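Local coordinates for protein nicotinamide-nucleotide adenylyltransferase NadR family / Ribosylnicotinamide kinase (Lactococcus lactis subsp. cremoris, PDB 6GYE) that binds nicotinamide riboside, which it probably phosphorylates, and may also adenylylate the resulting mononucleotide on the way to NAD+, at residues R103-I108 with K134-D139; E127-L132 with Y143-A148; R214-E217 with N221-D224. All coordinates share one frame; numbering follows the deposited sequence. Where two conformers were deposited one is given.

Contacts 1 and 2 lie on the same side of the chain's centre, their own centres 13 Å apart, and share a hydrophobic layer: the Phe136 ring of contact 1 touches Val145 of contact 2, its CZ lying 3.6 Å from Val145 CG2. Along the chain their segments alternate, so that helix 126-133 leads through the loop of contact 1 into strand 142-147 of contact 2. Contact 3 lies on the opposite side of the chain's centre, its own centre about 63 Å from that of contact 1, within the AAA domain that also holds most of the nicotinamide riboside pocket, including Tyr240, Asp291 and Arg293. In contact 3, Arg214 NH2 makes weak hydrogen bonds to a bound sulfate.

Contact 1. Residues R103-I108 with K134-D139; sequences RLFELI and KRFPAD
Phe105, on helix 95-110, lays one face of its ring against Pro137 in the loop 134-139. The main interaction is CH-pi: Pro137 CD sits 3.5 Å from the centroid of the Phe105 ring, 16° off its normal, while Pro137 CG comes to 3.6 Å from CG at the root of the same ring. With its CG anti to the carbonyl carbon (chi1 -73°), Phe105 reaches out from the helix toward the loop. Apolar contact of another kind is made with Phe136, where the two aromatic rims meet, Phe105 CZ to Phe136 CD1 at 3.9 Å. Among the atoms of loop 134-139, the polar one that approaches the ring is Arg135 O, 3.3 Å from Phe105 CE2 and oblique to it. Arg135 turns its guanidinium elsewhere, into salt bridges with Glu131 and Asp98, and Tyr143 of strand 142-147 adds an edge-to-face partner for Phe105. An alanine in place of this phenylalanine is likely to leave Pro137 without the aromatic face it rests on and to open a gap beside Phe136. The link from helix 126-133 to strand 142-147 is thus tied to helix 95-110 by dispersion and weak CH-pi attraction, which depend on how closely the proline fits the phenyl face.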
ATOM      1  N   ARG A 103      26.353  16.888   3.448  1.00 88.96           N
ATOM      2  CA  ARG A 103      25.643  15.860   2.700  1.00 86.63           C
ATOM      3  C   ARG A 103      24.773  16.484   1.623  1.00 83.00           C
ATOM      4  O   ARG A 103      24.704  15.985   0.496  1.00 85.77           O
ATOM      5  CB  ARG A 103      24.791  15.023   3.651  1.00 81.82           C
ATOM      6  CG  ARG A 103      25.565  14.415   4.802  1.00 81.70           C
ATOM      7  CD  ARG A 103      24.673  13.488   5.608  1.00 85.18           C
ATOM      8  NE  ARG A 103      25.353  12.986   6.798  1.00 92.31           N
ATOM      9  CZ  ARG A 103      24.757  12.256   7.732  1.00 90.72           C
ATOM     10  NH1 ARG A 103      23.467  11.956   7.607  1.00 83.02           N
ATOM     11  NH2 ARG A 103      25.441  11.837   8.791  1.00 89.15           N
ATOM     12  N   LEU A 104      24.122  17.599   1.945  1.00 82.92           N
ATOM     13  CA  LEU A 104      23.228  18.228   0.984  1.00 81.89           C
ATOM     14  C   LEU A 104      23.988  18.700  -0.249  1.00 82.45           C
ATOM     15  O   LEU A 104      23.592  18.414  -1.384  1.00 80.22           O
ATOM     16  CB  LEU A 104      22.495  19.389   1.647  1.00 74.85           C
ATOM     17  CG  LEU A 104      21.674  20.180   0.650  1.00 68.79           C
ATOM     18  CD1 LEU A 104      20.636  19.236   0.005  1.00 64.84           C
ATOM     19  CD2 LEU A 104      21.009  21.346   1.342  1.00 71.23           C
ATOM     20  N   PHE A 105      25.092  19.414  -0.048  1.00 88.48           N
ATOM     21  CA  PHE A 105      25.825  19.923  -1.198  1.00 86.77           C
ATOM     22  C   PHE A 105      26.539  18.805  -1.941  1.00 90.96           C
ATOM     23  O   PHE A 105      26.731  18.890  -3.159  1.00 91.68           O
ATOM     24  CB  PHE A 105      26.788  21.015  -0.758  1.00 78.55           C
ATOM     25  CG  PHE A 105      26.096  22.290  -0.405  1.00 76.89           C
ATOM     26  CD1 PHE A 105      25.565  23.093  -1.402  1.00 77.44           C
ATOM     27  CD2 PHE A 105      25.935  22.665   0.916  1.00 73.37           C
ATOM     28  CE1 PHE A 105      24.898  24.268  -1.090  1.00 79.87           C
ATOM     29  CE2 PHE A 105      25.278  23.834   1.237  1.00 84.11           C
ATOM     30  CZ  PHE A 105      24.752  24.640   0.229  1.00 82.93           C
ATOM     31  N   GLU A 106      26.932  17.748  -1.236  1.00 89.12           N
ATOM     32  CA  GLU A 106      27.448  16.583  -1.935  1.00 89.30           C
ATOM     33  C   GLU A 106      26.390  16.008  -2.874  1.00 89.26           C
ATOM     34  O   GLU A 106      26.691  15.664  -4.021  1.00 92.48           O
ATOM     35  CB  GLU A 106      27.927  15.551  -0.924  1.00 99.20           C
ATOM     36  CG  GLU A 106      28.550  14.325  -1.541  1.00117.91           C
ATOM     37  CD  GLU A 106      29.439  13.606  -0.556  1.00136.07           C
ATOM     38  OE1 GLU A 106      30.545  13.178  -0.952  1.00143.70           O
ATOM     39  OE2 GLU A 106      29.045  13.506   0.625  1.00141.38           O
ATOM     40  N   LEU A 107      25.134  15.943  -2.416  1.00 85.76           N
ATOM     41  CA  LEU A 107      24.040  15.473  -3.262  1.00 78.61           C
ATOM     42  C   LEU A 107      23.910  16.319  -4.519  1.00 81.81           C
ATOM     43  O   LEU A 107      23.738  15.791  -5.621  1.00 85.63           O
ATOM     44  CB  LEU A 107      22.725  15.519  -2.493  1.00 80.72           C
ATOM     45  CG  LEU A 107      22.138  14.304  -1.792  1.00 77.15           C
ATOM     46  CD1 LEU A 107      20.667  14.580  -1.489  1.00 69.94           C
ATOM     47  CD2 LEU A 107      22.294  13.083  -2.630  1.00 69.40           C
ATOM     48  N   ILE A 108      23.960  17.641  -4.364  1.00 82.16           N
ATOM     49  CA  ILE A 108      23.866  18.541  -5.512  1.00 82.29           C
ATOM     50  C   ILE A 108      25.024  18.302  -6.474  1.00 85.19           C
ATOM     51  O   ILE A 108      24.845  18.244  -7.697  1.00 83.29           O
ATOM     52  CB  ILE A 108      23.838  20.002  -5.033  1.00 74.68           C
ATOM     53  CG1 ILE A 108      22.583  20.266  -4.210  1.00 69.50           C
ATOM     54  CG2 ILE A 108      23.939  20.955  -6.221  1.00 69.50           C
ATOM     55  CD1 ILE A 108      22.459  21.689  -3.753  1.00 71.52           C
ATOM     56  N   LYS A 134      23.956  30.450   5.756  1.00 90.60           N
ATOM     57  CA  LYS A 134      25.301  30.594   6.313  1.00 90.30           C
ATOM     58  C   LYS A 134      26.316  29.603   5.741  1.00 83.98           C
ATOM     59  O   LYS A 134      27.515  29.781   5.965  1.00 91.62           O
ATOM     60  CB  LYS A 134      25.265  30.453   7.836  1.00 93.48           C
ATOM     61  CG  LYS A 134      24.393  31.469   8.550  1.00108.04           C
ATOM     62  CD  LYS A 134      24.471  31.299  10.068  1.00118.10           C
ATOM     63  CE  LYS A 134      24.115  29.874  10.470  1.00126.44           C
ATOM     64  NZ  LYS A 134      24.239  29.641  11.934  1.00132.57           N
ATOM     65  N   ARG A 135      25.883  28.572   5.018  1.00 80.62           N
ATOM     66  CA  ARG A 135      26.762  27.457   4.676  1.00 81.04           C
ATOM     67  C   ARG A 135      26.865  27.220   3.173  1.00 85.17           C
ATOM     68  O   ARG A 135      27.183  26.105   2.752  1.00 86.38           O
ATOM     69  CB  ARG A 135      26.304  26.180   5.383  1.00 77.60           C
ATOM     70  CG  ARG A 135      26.499  26.211   6.899  1.00 86.78           C
ATOM     71  CD  ARG A 135      25.767  25.050   7.555  1.00 90.54           C
ATOM     72  NE  ARG A 135      26.025  24.954   8.989  1.00 95.90           N
ATOM     73  CZ  ARG A 135      25.401  25.683   9.910  1.00 97.07           C
ATOM     74  NH1 ARG A 135      24.494  26.583   9.554  1.00 96.84           N
ATOM     75  NH2 ARG A 135      25.680  25.514  11.191  1.00 99.83           N
ATOM     76  N   PHE A 136      26.618  28.237   2.355  1.00 88.87           N
ATOM     77  CA  PHE A 136      26.860  28.107   0.925  1.00 87.21           C
ATOM     78  C   PHE A 136      28.350  27.883   0.676  1.00 90.58           C
ATOM     79  O   PHE A 136      29.175  28.698   1.113  1.00 99.77           O
ATOM     80  CB  PHE A 136      26.393  29.360   0.186  1.00 85.50           C
ATOM     81  CG  PHE A 136      24.910  29.569   0.212  1.00 85.14           C
ATOM     82  CD1 PHE A 136      24.047  28.502   0.389  1.00 91.37           C
ATOM     83  CD2 PHE A 136      24.378  30.831   0.029  1.00 81.08           C
ATOM     84  CE1 PHE A 136      22.687  28.692   0.400  1.00 88.90           C
ATOM     85  CE2 PHE A 136      23.021  31.029   0.035  1.00 85.91           C
ATOM     86  CZ  PHE A 136      22.171  29.958   0.219  1.00 87.78           C
ATOM     87  N   PRO A 137      28.733  26.822  -0.026  1.00 88.01           N
ATOM     88  CA  PRO A 137      30.152  26.578  -0.292  1.00 89.86           C
ATOM     89  C   PRO A 137      30.662  27.383  -1.476  1.00 96.02           C
ATOM     90  O   PRO A 137      29.904  27.855  -2.328  1.00 91.86           O
ATOM     91  CB  PRO A 137      30.208  25.076  -0.589  1.00 83.46           C
ATOM     92  CG  PRO A 137      28.802  24.667  -0.945  1.00 80.56           C
ATOM     93  CD  PRO A 137      27.873  25.838  -0.705  1.00 87.84           C
ATOM     94  N   ALA A 138      31.986  27.545  -1.498  1.00103.29           N
ATOM     95  CA  ALA A 138      32.680  28.229  -2.588  1.00103.46           C
ATOM     96  C   ALA A 138      33.030  27.195  -3.649  1.00108.80           C
ATOM     97  O   ALA A 138      34.174  26.758  -3.790  1.00113.80           O
ATOM     98  CB  ALA A 138      33.914  28.950  -2.068  1.00 99.69           C
ATOM     99  N   ASP A 139      32.007  26.787  -4.403  1.00104.92           N
ATOM    100  CA  ASP A 139      32.149  25.731  -5.395  1.00 96.61           C
ATOM    101  C   ASP A 139      31.919  26.222  -6.819  1.00 92.89           C
ATOM    102  O   ASP A 139      31.784  25.396  -7.729  1.00 90.90           O
ATOM    103  CB  ASP A 139      31.189  24.581  -5.075  1.00 92.02           C
ATOM    104  CG  ASP A 139      29.742  25.034  -5.005  1.00 91.22           C
ATOM    105  OD1 ASP A 139      29.466  26.212  -5.312  1.00 87.75           O
ATOM    106  OD2 ASP A 139      28.883  24.206  -4.635  1.00 85.13           O
TER

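Contact 2. Residues E127-L132 with Y143-A148; sequences EYAAEL and YAVEIA
Ala129 and Val145 form the centre of this contact, with Ala129 CB 3.7 Å from Val145 CG1. All the pairs that meet are aliphatic. The two methyls of Val145 divide the work: CG1, anti to the backbone N (chi1 167°), lies against Ala129, whereas CG2 is directed to Leu132, about one helical turn further on, and comes within 4.0 Å of its CD2. CG2 is almost as near to Leu132 CG and CB, so it rests alongside the base of that side chain as well as its end branch. Ile147 adds a looser touch at the margin, its CG1 4.2 Å from Ala129 CB. The backbones themselves keep apart: the axes of helix 127-132 and strand 143-147 approach to 8.9 Å and run antiparallel at 168°. The small Ala129 lets its CA come to 6.3 Å from that of Val145. Beyond the pair, Leu132 also packs on Trp100 and Leu104 of helix 95-110 and on Phe121. Strand 142-147 is the outermost on its side of a parallel sheet within this chain, beside strand 118-123, and the helix packing on it is the connection of a beta-alpha-beta crossover, strand 118-123, helix 126-133, strand 142-147, as in Rossmann-like nucleotidyltransferase domains.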
ATOM      1  N   GLU A 127      14.013  28.172  10.152  1.00 99.54           N
ATOM      2  CA  GLU A 127      15.292  27.723  10.688  1.00101.51           C
ATOM      3  C   GLU A 127      16.178  27.131   9.603  1.00 95.33           C
ATOM      4  O   GLU A 127      17.377  27.424   9.543  1.00 94.59           O
ATOM      5  CB  GLU A 127      15.068  26.699  11.799  1.00108.97           C
ATOM      6  CG  GLU A 127      16.358  26.160  12.395  1.00120.62           C
ATOM      7  CD  GLU A 127      16.162  25.539  13.766  1.00130.10           C
ATOM      8  OE1 GLU A 127      15.055  25.026  14.041  1.00131.33           O
ATOM      9  OE2 GLU A 127      17.116  25.575  14.572  1.00134.70           O
ATOM     10  N   TYR A 128      15.599  26.324   8.718  1.00 89.22           N
ATOM     11  CA  TYR A 128      16.391  25.729   7.651  1.00 86.80           C
ATOM     12  C   TYR A 128      16.969  26.801   6.744  1.00 87.03           C
ATOM     13  O   TYR A 128      18.153  26.752   6.385  1.00 86.61           O
ATOM     14  CB  TYR A 128      15.540  24.732   6.867  1.00 81.37           C
ATOM     15  CG  TYR A 128      15.441  23.412   7.586  1.00 93.05           C
ATOM     16  CD1 TYR A 128      14.620  23.277   8.699  1.00 99.72           C
ATOM     17  CD2 TYR A 128      16.184  22.305   7.177  1.00 95.18           C
ATOM     18  CE1 TYR A 128      14.526  22.081   9.384  1.00106.69           C
ATOM     19  CE2 TYR A 128      16.098  21.097   7.859  1.00 99.64           C
ATOM     20  CZ  TYR A 128      15.262  20.993   8.962  1.00105.20           C
ATOM     21  OH  TYR A 128      15.159  19.810   9.658  1.00104.00           O
ATOM     22  N   ALA A 129      16.157  27.796   6.392  1.00 81.40           N
ATOM     23  CA  ALA A 129      16.636  28.867   5.531  1.00 74.00           C
ATOM     24  C   ALA A 129      17.856  29.547   6.129  1.00 82.90           C
ATOM     25  O   ALA A 129      18.895  29.672   5.469  1.00 87.03           O
ATOM     26  CB  ALA A 129      15.518  29.872   5.287  1.00 75.16           C
ATOM     27  N   ALA A 130      17.773  29.943   7.401  1.00 82.84           N
ATOM     28  CA  ALA A 130      18.875  30.688   8.009  1.00 87.09           C
ATOM     29  C   ALA A 130      20.134  29.836   8.106  1.00 89.06           C
ATOM     30  O   ALA A 130      21.241  30.335   7.865  1.00 91.44           O
ATOM     31  CB  ALA A 130      18.469  31.224   9.383  1.00 83.06           C
ATOM     32  N   GLU A 131      19.990  28.561   8.486  1.00 87.37           N
ATOM     33  CA  GLU A 131      21.159  27.694   8.617  1.00 87.75           C
ATOM     34  C   GLU A 131      21.778  27.400   7.257  1.00 86.93           C
ATOM     35  O   GLU A 131      23.006  27.314   7.127  1.00 87.83           O
ATOM     36  CB  GLU A 131      20.777  26.392   9.331  1.00 84.60           C
ATOM     37  CG  GLU A 131      20.296  26.578  10.772  1.00 94.84           C
ATOM     38  CD  GLU A 131      21.331  27.248  11.696  1.00103.53           C
ATOM     39  OE1 GLU A 131      20.934  27.743  12.775  1.00104.34           O
ATOM     40  OE2 GLU A 131      22.533  27.290  11.349  1.00106.08           O
ATOM     41  N   LEU A 132      20.948  27.263   6.230  1.00 82.13           N
ATOM     42  CA  LEU A 132      21.465  27.028   4.890  1.00 77.28           C
ATOM     43  C   LEU A 132      22.214  28.249   4.358  1.00 82.75           C
ATOM     44  O   LEU A 132      23.305  28.117   3.785  1.00 85.62           O
ATOM     45  CB  LEU A 132      20.316  26.638   3.971  1.00 75.45           C
ATOM     46  CG  LEU A 132      20.665  25.894   2.695  1.00 73.40           C
ATOM     47  CD1 LEU A 132      21.675  24.812   2.992  1.00 75.49           C
ATOM     48  CD2 LEU A 132      19.387  25.271   2.179  1.00 68.45           C
ATOM     49  N   TYR A 143      24.008  30.512  -5.195  1.00 90.27           N
ATOM     50  CA  TYR A 143      22.980  29.929  -4.351  1.00 73.98           C
ATOM     51  C   TYR A 143      22.017  30.975  -3.831  1.00 78.79           C
ATOM     52  O   TYR A 143      22.418  32.082  -3.464  1.00 83.79           O
ATOM     53  CB  TYR A 143      23.586  29.204  -3.160  1.00 76.45           C
ATOM     54  CG  TYR A 143      24.315  27.961  -3.557  1.00 81.17           C
ATOM     55  CD1 TYR A 143      23.604  26.812  -3.904  1.00 81.50           C
ATOM     56  CD2 TYR A 143      25.706  27.923  -3.596  1.00 80.58           C
ATOM     57  CE1 TYR A 143      24.252  25.655  -4.276  1.00 79.32           C
ATOM     58  CE2 TYR A 143      26.374  26.761  -3.966  1.00 80.87           C
ATOM     59  CZ  TYR A 143      25.632  25.629  -4.308  1.00 80.30           C
ATOM     60  OH  TYR A 143      26.255  24.465  -4.684  1.00 79.42           O
ATOM     61  N   ALA A 144      20.745  30.597  -3.788  1.00 78.02           N
ATOM     62  CA  ALA A 144      19.710  31.403  -3.175  1.00 72.43           C
ATOM     63  C   ALA A 144      18.771  30.457  -2.444  1.00 77.63           C
ATOM     64  O   ALA A 144      18.558  29.317  -2.862  1.00 82.03           O
ATOM     65  CB  ALA A 144      18.946  32.250  -4.210  1.00 70.96           C
ATOM     66  N   VAL A 145      18.212  30.941  -1.345  1.00 78.40           N
ATOM     67  CA  VAL A 145      17.230  30.208  -0.566  1.00 73.28           C
ATOM     68  C   VAL A 145      15.938  30.993  -0.664  1.00 68.60           C
ATOM     69  O   VAL A 145      15.938  32.215  -0.489  1.00 71.57           O
ATOM     70  CB  VAL A 145      17.672  30.024   0.896  1.00 81.63           C
ATOM     71  CG1 VAL A 145      16.516  29.547   1.740  1.00 85.62           C
ATOM     72  CG2 VAL A 145      18.801  29.033   0.970  1.00 85.69           C
ATOM     73  N   GLU A 146      14.861  30.302  -0.975  1.00 63.46           N
ATOM     74  CA  GLU A 146      13.549  30.898  -1.152  1.00 64.84           C
ATOM     75  C   GLU A 146      12.571  30.207  -0.216  1.00 71.68           C
ATOM     76  O   GLU A 146      12.429  28.982  -0.250  1.00 76.55           O
ATOM     77  CB  GLU A 146      13.118  30.723  -2.619  1.00 64.67           C
ATOM     78  CG  GLU A 146      11.708  31.113  -2.987  1.00 79.44           C
ATOM     79  CD  GLU A 146      11.498  31.174  -4.505  1.00 87.86           C
ATOM     80  OE1 GLU A 146      12.485  31.447  -5.237  1.00 90.01           O
ATOM     81  OE2 GLU A 146      10.343  30.959  -4.961  1.00 83.33           O
ATOM     82  N   ILE A 147      11.879  30.990   0.587  1.00 73.49           N
ATOM     83  CA  ILE A 147      10.928  30.448   1.544  1.00 75.60           C
ATOM     84  C   ILE A 147       9.614  30.211   0.822  1.00 80.43           C
ATOM     85  O   ILE A 147       9.091  31.103   0.143  1.00 77.61           O
ATOM     86  CB  ILE A 147      10.749  31.404   2.737  1.00 82.13           C
ATOM     87  CG1 ILE A 147      12.053  31.511   3.525  1.00 65.33           C
ATOM     88  CG2 ILE A 147       9.551  31.007   3.594  1.00 72.06           C
ATOM     89  CD1 ILE A 147      12.298  32.862   4.051  1.00102.67           C
ATOM     90  N   ALA A 148       9.107  28.993   0.923  1.00 89.68           N
ATOM     91  CA  ALA A 148       7.811  28.629   0.381  1.00 88.99           C
ATOM     92  C   ALA A 148       6.907  28.250   1.540  1.00 95.65           C
ATOM     93  O   ALA A 148       7.351  27.630   2.507  1.00105.75           O
ATOM     94  CB  ALA A 148       7.926  27.465  -0.604  1.00 86.75           C
TER

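Contact 3. Residues R214-E217 with N221-D224; sequences REYE and NIDD. With SO4 (sulfate ion), chain F.
Glu217, near the end of helix 212-220, passes along the returning chain 221-224 from its root to its carboxylate. Its CB lies 3.2 Å from Ile222 O, and CG, set anti to the carbonyl carbon (chi1 -68°), still runs beside that oxygen. Beyond CG the chain is extended, which takes CD on toward Asp224. There OE2 stands 2.7 Å from Asp224 OD1, the side chains crossing at about a right angle and the carboxylate planes turned 38° apart, while OE1 is more distant from the same oxygen. Asp224 OD1 also has His313 as a hydrogen-bond partner, and OD2 takes the amide of Trp316. At the backbone, Glu217 O accepts Ile222 N at 3.2 Å, in the carbonyl plane on a lone pair, and more weakly Asn221 N, where positive phi ends the helix. Ile222 CD1 meets Tyr216 CE1 obliquely at 3.8 Å. At the other end of 214-217, Arg214 NH2 makes weak bonds to O2 (3.1 Å) and O3 of a sulfate that backbone amides of Gly192 and Lys193 also hold, consistent with a P-loop phosphate site. So close an approach of two buried acids, Glu217 and Asp224, suggests that one of them probably holds a proton, which would ease their repulsion.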
ATOM      1  N   ARG A 214     -11.809 -21.449  -8.583  1.00 53.49           N
ATOM      2  CA  ARG A 214     -12.842 -21.709  -9.575  1.00 60.18           C
ATOM      3  C   ARG A 214     -12.318 -21.487 -10.988  1.00 52.70           C
ATOM      4  O   ARG A 214     -12.567 -22.301 -11.879  1.00 51.08           O
ATOM      5  CB  ARG A 214     -14.063 -20.840  -9.304  1.00 63.13           C
ATOM      6  CG  ARG A 214     -15.160 -20.942 -10.351  1.00 70.60           C
ATOM      7  CD  ARG A 214     -16.382 -20.256  -9.818  1.00 94.71           C
ATOM      8  NE  ARG A 214     -16.521 -20.559  -8.391  1.00113.68           N
ATOM      9  CZ  ARG A 214     -17.290 -19.886  -7.539  1.00116.45           C
ATOM     10  NH1 ARG A 214     -17.998 -18.841  -7.955  1.00112.76           N
ATOM     11  NH2 ARG A 214     -17.340 -20.260  -6.267  1.00118.05           N
ATOM     12  N   GLU A 215     -11.613 -20.379 -11.224  0.54 50.80           N
ATOM     13  CA  GLU A 215     -11.045 -20.163 -12.553  0.54 52.20           C
ATOM     14  C   GLU A 215     -10.102 -21.302 -12.918  0.54 52.63           C
ATOM     15  O   GLU A 215     -10.173 -21.863 -14.018  0.54 53.22           O
ATOM     16  CB  GLU A 215     -10.301 -18.823 -12.626  0.54 51.71           C
ATOM     17  CG  GLU A 215      -9.770 -18.525 -14.037  0.54 58.19           C
ATOM     18  CD  GLU A 215      -8.478 -17.713 -14.074  0.54 64.08           C
ATOM     19  OE1 GLU A 215      -8.441 -16.606 -13.494  0.54 60.03           O
ATOM     20  OE2 GLU A 215      -7.502 -18.185 -14.700  0.54 66.33           O
ATOM     21  N   TYR A 216      -9.226 -21.664 -11.981  1.00 46.31           N
ATOM     22  CA  TYR A 216      -8.216 -22.678 -12.239  1.00 47.45           C
ATOM     23  C   TYR A 216      -8.849 -24.015 -12.622  1.00 50.47           C
ATOM     24  O   TYR A 216      -8.386 -24.688 -13.557  1.00 50.58           O
ATOM     25  CB  TYR A 216      -7.339 -22.800 -10.990  1.00 46.22           C
ATOM     26  CG  TYR A 216      -6.174 -23.741 -11.098  1.00 49.52           C
ATOM     27  CD1 TYR A 216      -6.321 -25.093 -10.793  1.00 46.80           C
ATOM     28  CD2 TYR A 216      -4.919 -23.280 -11.489  1.00 46.91           C
ATOM     29  CE1 TYR A 216      -5.261 -25.967 -10.885  1.00 50.09           C
ATOM     30  CE2 TYR A 216      -3.842 -24.147 -11.590  1.00 49.21           C
ATOM     31  CZ  TYR A 216      -4.021 -25.489 -11.282  1.00 53.30           C
ATOM     32  OH  TYR A 216      -2.968 -26.355 -11.370  1.00 49.81           O
ATOM     33  N   GLU A 217      -9.897 -24.425 -11.906  1.00 46.41           N
ATOM     34  CA  GLU A 217     -10.530 -25.697 -12.215  1.00 48.66           C
ATOM     35  C   GLU A 217     -11.290 -25.663 -13.533  1.00 51.46           C
ATOM     36  O   GLU A 217     -11.416 -26.706 -14.185  1.00 53.89           O
ATOM     37  CB  GLU A 217     -11.447 -26.124 -11.080  1.00 45.18           C
ATOM     38  CG  GLU A 217     -10.670 -26.479  -9.840  1.00 55.44           C
ATOM     39  CD  GLU A 217     -11.550 -27.034  -8.752  1.00 57.31           C
ATOM     40  OE1 GLU A 217     -12.748 -26.723  -8.751  1.00 62.97           O
ATOM     41  OE2 GLU A 217     -11.040 -27.763  -7.889  1.00 65.31           O
ATOM     42  N   ASN A 221      -9.791 -27.781 -16.136  1.00 49.32           N
ATOM     43  CA  ASN A 221     -10.818 -28.810 -16.339  1.00 46.11           C
ATOM     44  C   ASN A 221     -10.578 -30.003 -15.398  1.00 48.28           C
ATOM     45  O   ASN A 221     -10.471 -31.147 -15.831  1.00 49.79           O
ATOM     46  CB  ASN A 221     -10.837 -29.231 -17.819  1.00 48.74           C
ATOM     47  CG  ASN A 221     -12.034 -30.105 -18.199  1.00 53.57           C
ATOM     48  OD1 ASN A 221     -12.984 -30.253 -17.447  1.00 54.89           O
ATOM     49  ND2 ASN A 221     -11.978 -30.681 -19.391  1.00 47.86           N
ATOM     50  N   ILE A 222     -10.452 -29.713 -14.101  1.00 44.50           N
ATOM     51  CA  ILE A 222     -10.226 -30.734 -13.081  1.00 53.97           C
ATOM     52  C   ILE A 222     -11.136 -30.437 -11.898  1.00 53.40           C
ATOM     53  O   ILE A 222     -11.482 -29.281 -11.641  1.00 52.97           O
ATOM     54  CB  ILE A 222      -8.745 -30.784 -12.614  1.00 48.58           C
ATOM     55  CG1 ILE A 222      -8.279 -29.390 -12.183  1.00 54.79           C
ATOM     56  CG2 ILE A 222      -7.817 -31.311 -13.741  1.00 48.58           C
ATOM     57  CD1 ILE A 222      -6.816 -29.336 -11.722  1.00 53.80           C
ATOM     58  N   ASP A 223     -11.504 -31.493 -11.165  1.00 53.23           N
ATOM     59  CA  ASP A 223     -12.378 -31.441  -9.992  1.00 52.74           C
ATOM     60  C   ASP A 223     -11.549 -31.353  -8.707  1.00 59.28           C
ATOM     61  O   ASP A 223     -10.357 -31.669  -8.693  1.00 58.71           O
ATOM     62  CB  ASP A 223     -13.258 -32.700  -9.906  1.00 61.64           C
ATOM     63  CG  ASP A 223     -14.429 -32.674 -10.866  1.00 84.56           C
ATOM     64  OD1 ASP A 223     -15.051 -31.603 -11.025  1.00 94.21           O
ATOM     65  OD2 ASP A 223     -14.737 -33.740 -11.450  1.00 97.17           O
ATOM     66  N   ASP A 224     -12.223 -30.984  -7.605  1.00 61.49           N
ATOM     67  CA  ASP A 224     -11.571 -30.926  -6.292  1.00 55.82           C
ATOM     68  C   ASP A 224     -10.817 -32.214  -5.987  1.00 61.85           C
ATOM     69  O   ASP A 224      -9.659 -32.185  -5.563  1.00 66.60           O
ATOM     70  CB  ASP A 224     -12.599 -30.689  -5.187  1.00 59.28           C
ATOM     71  CG  ASP A 224     -13.289 -29.359  -5.302  1.00 70.06           C
ATOM     72  OD1 ASP A 224     -12.673 -28.399  -5.797  1.00 73.72           O
ATOM     73  OD2 ASP A 224     -14.468 -29.282  -4.899  1.00 76.59           O
TER
HETATM   74  S   SO4 F 404     -19.595 -19.710  -3.209  1.00 75.13           S
HETATM   75  O1  SO4 F 404     -20.998 -19.678  -3.639  1.00 73.73           O
HETATM   76  O2  SO4 F 404     -18.914 -20.893  -3.716  1.00 82.64           O
HETATM   77  O3  SO4 F 404     -18.848 -18.573  -3.731  1.00 71.45           O
HETATM   78  O4  SO4 F 404     -19.604 -19.726  -1.754  1.00 76.23           O